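Local coordinates for putative phosphohistidine phosphatase, SixA (PDB 4HBZ), which probably acts as a histidine phosphatase of the phosphoglycerate mutase-like superfamily, removing phosphate from phosphohistidine or a related substrate, at residues V67-A71 / A72-Q76; D44-R47 / A48-A52; G53-L56 / R57-P61. All coordinates share one frame; numbering follows the deposited sequence.

Interaction 1 (V67-A71 / A72-Q76); sequences VCSTA and ARTRQ
Arg75 folds back from the first turn of helix 72-81 onto the carbonyls of Ala71 and Thr70 in the preceding loop. Its CB lies 3.6 Å from Ala71 O and CG packs closer, at 3.3 Å from that same oxygen; CD then moves on to Thr70 O, 3.4 Å away. NE closes the path with a hydrogen bond of 2.8 Å to Thr70 O, which sits at the edge of the guanidinium, close to its plane, while NE itself stands above the carbonyl plane. At the tip, NH2 runs beside the Thr70 methyl CG2, and the guanidinium also makes a cation-pi contact with Tyr89. The fully extended chain, chi2 175° and chi3 179°, carries NE this far. Ala71 is the N-cap residue: its carbonyl receives Arg75 N at 3.0 Å in a nearly straight bond. Thr74 OG1 turns in toward the loop (chi1 41°), 2.8 Å from Ala71 O and 2.9 Å from Ser69 O. Ahead of the cap, Ser69 OG accepts from Ala71 N in an ST turn and is also hydrogen-bonded to His120, while Cys68 SG lies against Thr74 O at 3.6 Å. At this crossing from strand to helix in the beta-alpha-beta unit, the carbonyls of the buried residues Thr70 and Ala71 each receive an N-H of Arg75, which ties the loop to the helix start.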
loop_
_atom_site.group_PDB
_atom_site.type_symbol
_atom_site.label_atom_id
_atom_site.label_comp_id
_atom_site.label_asym_id
_atom_site.label_seq_id
_atom_site.Cartn_x
_atom_site.Cartn_y
_atom_site.Cartn_z
ATOM N N VAL A 67 6.993 -3.431 2.938
ATOM C CA VAL A 67 7.513 -2.255 3.681
ATOM C C VAL A 67 6.403 -1.902 4.678
ATOM O O VAL A 67 5.243 -1.638 4.268
ATOM C CB VAL A 67 7.876 -1.064 2.787
ATOM C CG1 VAL A 67 8.649 -0.048 3.606
ATOM C CG2 VAL A 67 8.677 -1.521 1.540
ATOM N N CYS A 68 6.721 -1.891 5.978
ATOM C CA CYS A 68 5.709 -1.795 7.007
ATOM C C CYS A 68 6.086 -0.794 8.090
ATOM O O CYS A 68 7.192 -0.821 8.585
ATOM C CB CYS A 68 5.517 -3.177 7.636
ATOM S SG CYS A 68 4.128 -3.348 8.794
ATOM N N SER A 69 5.158 0.082 8.446
ATOM C CA SER A 69 5.327 0.926 9.627
ATOM C C SER A 69 5.607 0.087 10.876
ATOM O O SER A 69 5.075 -1.003 11.060
ATOM C CB SER A 69 4.056 1.735 9.846
ATOM O OG SER A 69 4.078 2.403 11.070
ATOM N N THR A 70 6.427 0.633 11.760
ATOM C CA THR A 70 6.807 -0.032 12.997
ATOM C C THR A 70 5.694 -0.038 14.056
ATOM O O THR A 70 5.798 -0.742 15.055
ATOM C CB THR A 70 8.050 0.604 13.584
ATOM O OG1 THR A 70 7.837 2.027 13.647
ATOM C CG2 THR A 70 9.293 0.256 12.712
ATOM N N ALA A 71 4.612 0.710 13.838
ATOM C CA ALA A 71 3.522 0.754 14.817
ATOM C C ALA A 71 2.967 -0.671 15.035
ATOM O O ALA A 71 2.911 -1.491 14.083
ATOM C CB ALA A 71 2.414 1.664 14.375
ATOM N N ALA A 72 2.502 -0.940 16.237
ATOM C CA ALA A 72 1.852 -2.247 16.529
ATOM C C ALA A 72 0.719 -2.534 15.520
ATOM O O ALA A 72 0.574 -3.632 15.032
ATOM C CB ALA A 72 1.348 -2.316 17.947
ATOM N N ARG A 73 -0.091 -1.537 15.203
ATOM C CA ARG A 73 -1.271 -1.787 14.403
ATOM C C ARG A 73 -0.985 -2.154 12.975
ATOM O O ARG A 73 -1.716 -2.941 12.354
ATOM C CB ARG A 73 -2.256 -0.610 14.491
ATOM C CG ARG A 73 -1.723 0.757 14.013
ATOM C CD ARG A 73 -2.665 1.851 14.500
ATOM N NE ARG A 73 -2.262 3.225 14.189
ATOM C CZ ARG A 73 -1.516 4.001 14.994
ATOM N NH1 ARG A 73 -0.874 3.511 16.070
ATOM N NH2 ARG A 73 -1.377 5.283 14.717
ATOM N N THR A 74 0.083 -1.594 12.412
ATOM C CA THR A 74 0.550 -1.958 11.087
ATOM C C THR A 74 1.242 -3.346 11.107
ATOM O O THR A 74 0.991 -4.192 10.272
ATOM C CB THR A 74 1.473 -0.848 10.519
ATOM O OG1 THR A 74 2.327 -0.392 11.569
ATOM C CG2 THR A 74 0.643 0.347 10.047
ATOM N N ARG A 75 2.077 -3.605 12.109
ATOM C CA ARG A 75 2.678 -4.939 12.306
ATOM C C ARG A 75 1.601 -6.017 12.429
ATOM O O ARG A 75 1.722 -7.071 11.792
ATOM C CB ARG A 75 3.569 -4.961 13.547
ATOM C CG ARG A 75 4.822 -4.141 13.436
ATOM C CD ARG A 75 5.582 -4.142 14.773
ATOM N NE ARG A 75 6.821 -3.381 14.742
ATOM C CZ ARG A 75 8.014 -3.855 14.349
ATOM N NH1 ARG A 75 8.188 -5.142 14.001
ATOM N NH2 ARG A 75 9.058 -3.033 14.384
ATOM N N GLN A 76 0.588 -5.733 13.222
ATOM C CA GLN A 76 -0.478 -6.689 13.466
ATOM C C GLN A 76 -1.338 -6.887 12.236
ATOM O O GLN A 76 -1.813 -7.995 11.954
ATOM C CB GLN A 76 -1.342 -6.239 14.652
ATOM C CG GLN A 76 -0.598 -6.420 15.972
ATOM C CD GLN A 76 -1.320 -5.804 17.146
ATOM O OE1 GLN A 76 -2.439 -5.349 17.019
ATOM N NE2 GLN A 76 -0.660 -5.736 18.312
#

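Interaction 2 (D44-R47 / A48-A52); sequences DGVR and AATAA
The N-terminal half of helix 43-59 is held by the regular i to i+4 pattern, with the backbone N of Ala48, Ala49, Thr50 and Ala51 bonded in turn to the carbonyls of Asp44, Gly45, Val46 and Arg47. Val46 O is gripped twice. Thr50 N reaches it at 2.9 Å and Thr50 OG1 at 2.8 Å, from opposite faces of the carbonyl plane. The hydroxyl can fold back in this way because OG1 lies anti to the carbonyl carbon, chi1 -60°, pointing back toward the preceding turn. Val46 CG1 passes 4.0 Å from OG1, its branch slanting across the threonine. On the exposed side Arg47 bends at chi3 (-79°) and returns toward the start of the helix, where NH1 forms a salt bridge of 2.8 Å with Asp44 OD1. The carboxylate oxygen lies in the guanidinium plane, whereas NH1 meets it on the anti side, out of the carboxylate plane. Ala49 CB rests 3.5 Å from Gly45 O and packs on Thr77 and Ala80 of helix 72-81; Thr50 also touches Ala80. An i to i+3 ion pair between exposed Asp44 and Arg47, with Ala49 and Thr50 against helix 72-81, is as in an amphipathic surface helix.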
loop_
_atom_site.group_PDB
_atom_site.type_symbol
_atom_site.label_atom_id
_atom_site.label_comp_id
_atom_site.label_asym_id
_atom_site.label_seq_id
_atom_site.Cartn_x
_atom_site.Cartn_y
_atom_site.Cartn_z
ATOM N N ASP A 44 -12.540 -6.327 15.385
ATOM C CA ASP A 44 -13.018 -6.090 14.009
ATOM C C ASP A 44 -11.842 -5.788 13.080
ATOM O O ASP A 44 -11.838 -6.239 11.924
ATOM C CB ASP A 44 -14.010 -4.935 13.956
ATOM C CG ASP A 44 -15.396 -5.285 14.533
ATOM O OD1 ASP A 44 -15.793 -6.453 14.601
ATOM O OD2 ASP A 44 -16.086 -4.325 14.897
ATOM N N GLY A 45 -10.808 -5.091 13.563
ATOM C CA GLY A 45 -9.648 -4.812 12.708
ATOM C C GLY A 45 -8.891 -6.092 12.366
ATOM O O GLY A 45 -8.459 -6.307 11.239
ATOM N N VAL A 46 -8.799 -7.022 13.329
ATOM C CA VAL A 46 -8.199 -8.311 13.037
ATOM C C VAL A 46 -9.024 -9.014 11.948
ATOM O O VAL A 46 -8.455 -9.560 11.006
ATOM C CB VAL A 46 -8.109 -9.200 14.275
ATOM C CG1 VAL A 46 -7.654 -10.604 13.885
ATOM C CG2 VAL A 46 -7.121 -8.630 15.299
ATOM N N ARG A 47 -10.359 -9.051 12.068
ATOM C CA ARG A 47 -11.175 -9.659 10.997
ATOM C C ARG A 47 -10.953 -8.970 9.624
ATOM O O ARG A 47 -10.832 -9.638 8.610
ATOM C CB ARG A 47 -12.664 -9.667 11.336
ATOM C CG ARG A 47 -13.010 -10.763 12.277
ATOM C CD ARG A 47 -14.523 -10.772 12.574
ATOM N NE ARG A 47 -14.898 -9.765 13.543
ATOM C CZ ARG A 47 -14.794 -9.909 14.870
ATOM N NH1 ARG A 47 -15.147 -8.916 15.661
ATOM N NH2 ARG A 47 -14.329 -11.038 15.408
ATOM N N ALA A 48 -10.859 -7.654 9.608
ATOM C CA ALA A 48 -10.694 -6.957 8.342
ATOM C C ALA A 48 -9.323 -7.288 7.736
ATOM O O ALA A 48 -9.182 -7.523 6.535
ATOM C CB ALA A 48 -10.850 -5.481 8.550
ATOM N N ALA A 49 -8.284 -7.300 8.543
ATOM C CA ALA A 49 -6.943 -7.592 8.010
ATOM C C ALA A 49 -6.838 -9.049 7.544
ATOM O O ALA A 49 -6.171 -9.372 6.556
ATOM C CB ALA A 49 -5.908 -7.319 9.096
ATOM N N THR A 50 -7.497 -9.932 8.284
ATOM C CA THR A 50 -7.528 -11.328 7.874
ATOM C C THR A 50 -8.187 -11.506 6.518
ATOM O O THR A 50 -7.680 -12.221 5.620
ATOM C CB THR A 50 -8.254 -12.154 8.944
ATOM O OG1 THR A 50 -7.545 -12.037 10.192
ATOM C CG2 THR A 50 -8.370 -13.614 8.528
ATOM N N ALA A 51 -9.328 -10.840 6.341
ATOM C CA ALA A 51 -10.010 -10.896 5.050
ATOM C C ALA A 51 -9.190 -10.329 3.925
ATOM O O ALA A 51 -9.165 -10.880 2.815
ATOM C CB ALA A 51 -11.393 -10.238 5.158
ATOM N N ALA A 52 -8.510 -9.225 4.198
ATOM C CA ALA A 52 -7.664 -8.608 3.183
ATOM C C ALA A 52 -6.534 -9.539 2.770
ATOM O O ALA A 52 -6.253 -9.713 1.575
ATOM C CB ALA A 52 -7.101 -7.301 3.702
#

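Interaction 3 (G53-L56 / R57-P61); sequences GQWL and RGHLP
Trp55 O draws several donors at the C-terminal end of helix 43-59. His59 ND1 donates to it at 3.0 Å, with the oxygen in the imidazole plane; Gly58 N and His59 N add weak bonds. The same imidazole lies on the indole: its ring stacks face to face on the five-membered ring of Trp55, centroids 3.8 Å apart and planes inclined by 13°. His59 CB sits over the six-membered ring in a CH-pi contact, 3.6 Å from its centroid. The indole is brought against the imidazole because Trp55 CG is anti to the backbone N, chi1 -169°. This pair packs along the last turn of the helix, where the chain departs from helical geometry at Leu60. Leu60 N still bonds to Leu56 O at 3.1 Å, and a water can bridge that oxygen to Pro61 O. Leu56 CD2 meets Leu60 CD1 at 3.6 Å, and both leucines pack on Val23 of strand 20-26. Leu60 CG also approaches Trp55 CZ3. On another side of the helix Arg57 bends at chi3 so that one face of its guanidinium lies over Gln54 CA, with NH1 3.6 Å from Gln54 CG, while NE is bonded to Thr81 O.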
loop_
_atom_site.group_PDB
_atom_site.type_symbol
_atom_site.label_atom_id
_atom_site.label_comp_id
_atom_site.label_asym_id
_atom_site.label_seq_id
_atom_site.Cartn_x
_atom_site.Cartn_y
_atom_site.Cartn_z
ATOM N N GLY A 53 -5.879 -10.172 3.751
ATOM C CA GLY A 53 -4.846 -11.176 3.423
ATOM C C GLY A 53 -5.308 -12.322 2.554
ATOM O O GLY A 53 -4.632 -12.800 1.640
ATOM N N GLN A 54 -6.486 -12.843 2.894
ATOM C CA GLN A 54 -7.074 -13.926 2.134
ATOM C C GLN A 54 -7.327 -13.530 0.692
ATOM O O GLN A 54 -7.102 -14.297 -0.238
ATOM C CB GLN A 54 -8.348 -14.416 2.846
ATOM C CG GLN A 54 -7.973 -15.200 4.116
ATOM C CD GLN A 54 -9.145 -15.488 5.027
ATOM O OE1 GLN A 54 -10.269 -15.072 4.731
ATOM N NE2 GLN A 54 -8.913 -16.161 6.124
ATOM N N TRP A 55 -7.807 -12.305 0.488
ATOM C CA TRP A 55 -8.045 -11.770 -0.849
ATOM C C TRP A 55 -6.748 -11.635 -1.593
ATOM O O TRP A 55 -6.623 -12.133 -2.702
ATOM C CB TRP A 55 -8.789 -10.430 -0.795
ATOM C CG TRP A 55 -9.269 -10.029 -2.187
ATOM C CD1 TRP A 55 -10.490 -10.214 -2.659
ATOM C CD2 TRP A 55 -8.520 -9.369 -3.197
ATOM N NE1 TRP A 55 -10.566 -9.764 -3.935
ATOM C CE2 TRP A 55 -9.377 -9.211 -4.287
ATOM C CE3 TRP A 55 -7.226 -8.904 -3.294
ATOM C CZ2 TRP A 55 -8.936 -8.616 -5.494
ATOM C CZ3 TRP A 55 -6.803 -8.312 -4.482
ATOM C CH2 TRP A 55 -7.671 -8.195 -5.545
ATOM N N LEU A 56 -5.759 -11.009 -0.978
ATOM C CA LEU A 56 -4.434 -10.803 -1.614
ATOM C C LEU A 56 -3.807 -12.129 -2.011
ATOM O O LEU A 56 -3.331 -12.256 -3.139
ATOM C CB LEU A 56 -3.495 -10.049 -0.673
ATOM C CG LEU A 56 -3.850 -8.567 -0.482
ATOM C CD1 LEU A 56 -3.115 -7.997 0.725
ATOM C CD2 LEU A 56 -3.602 -7.761 -1.742
ATOM N N ARG A 57 -3.824 -13.112 -1.109
ATOM C CA ARG A 57 -3.202 -14.397 -1.416
ATOM C C ARG A 57 -3.982 -15.222 -2.445
ATOM O O ARG A 57 -3.437 -16.124 -3.065
ATOM C CB ARG A 57 -2.957 -15.198 -0.141
ATOM C CG ARG A 57 -1.892 -14.556 0.733
ATOM C CD ARG A 57 -1.593 -15.335 1.986
ATOM N NE ARG A 57 -2.600 -15.176 3.038
ATOM C CZ ARG A 57 -3.580 -16.008 3.332
ATOM N NH1 ARG A 57 -4.387 -15.711 4.351
ATOM N NH2 ARG A 57 -3.739 -17.144 2.683
ATOM N N GLY A 58 -5.264 -14.932 -2.620
ATOM C CA GLY A 58 -6.058 -15.616 -3.605
ATOM C C GLY A 58 -6.098 -14.983 -4.967
ATOM O O GLY A 58 -6.458 -15.654 -5.943
ATOM N N HIS A 59 -5.768 -13.697 -5.066
ATOM C CA HIS A 59 -5.991 -12.942 -6.288
ATOM C C HIS A 59 -4.799 -12.272 -6.938
ATOM O O HIS A 59 -4.823 -12.005 -8.150
ATOM C CB HIS A 59 -7.039 -11.846 -6.051
ATOM C CG HIS A 59 -8.399 -12.364 -5.809
ATOM N ND1 HIS A 59 -8.865 -12.732 -4.564
ATOM C CD2 HIS A 59 -9.407 -12.635 -6.669
ATOM C CE1 HIS A 59 -10.105 -13.172 -4.664
ATOM N NE2 HIS A 59 -10.459 -13.102 -5.927
ATOM N N LEU A 60 -3.731 -12.035 -6.167
ATOM C CA LEU A 60 -2.509 -11.399 -6.696
ATOM C C LEU A 60 -1.357 -12.354 -6.628
ATOM O O LEU A 60 -1.344 -13.274 -5.837
ATOM C CB LEU A 60 -2.157 -10.158 -5.880
ATOM C CG LEU A 60 -3.160 -9.008 -5.862
ATOM C CD1 LEU A 60 -2.510 -7.821 -5.143
ATOM C CD2 LEU A 60 -3.635 -8.654 -7.232
ATOM N N PRO A 61 -0.303 -12.080 -7.424
ATOM C CA PRO A 61 0.927 -12.793 -7.221
ATOM C C PRO A 61 1.429 -12.728 -5.816
ATOM O O PRO A 61 1.154 -11.751 -5.097
ATOM C CB PRO A 61 1.898 -12.097 -8.209
ATOM C CG PRO A 61 1.012 -11.448 -9.209
ATOM C CD PRO A 61 -0.151 -10.979 -8.390
HETATM O O HOH W 1 -0.510 -12.243 -2.911
#

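Interactions 2 and 3 are successive parts of one helix, 43-59, their centres about 13 Å apart, whereas interaction 1 lies in the following beta-alpha-beta unit, where strand 65-69 passes into helix 72-81. Interaction 1 is buried, and polar side chains there serve backbone carbonyls. The other two are partly buried: residues 44-52 combine a surface ion pair with small side chains, Ala49 and Thr50, against helix 72-81, and residues 53-61 replace that with aromatic stacking and leucines directed at the sheet. Helix 72-81 flanks helix 43-59 and so meets all three, although the nearest atoms of interactions 1 and 2 remain about 5 Å apart.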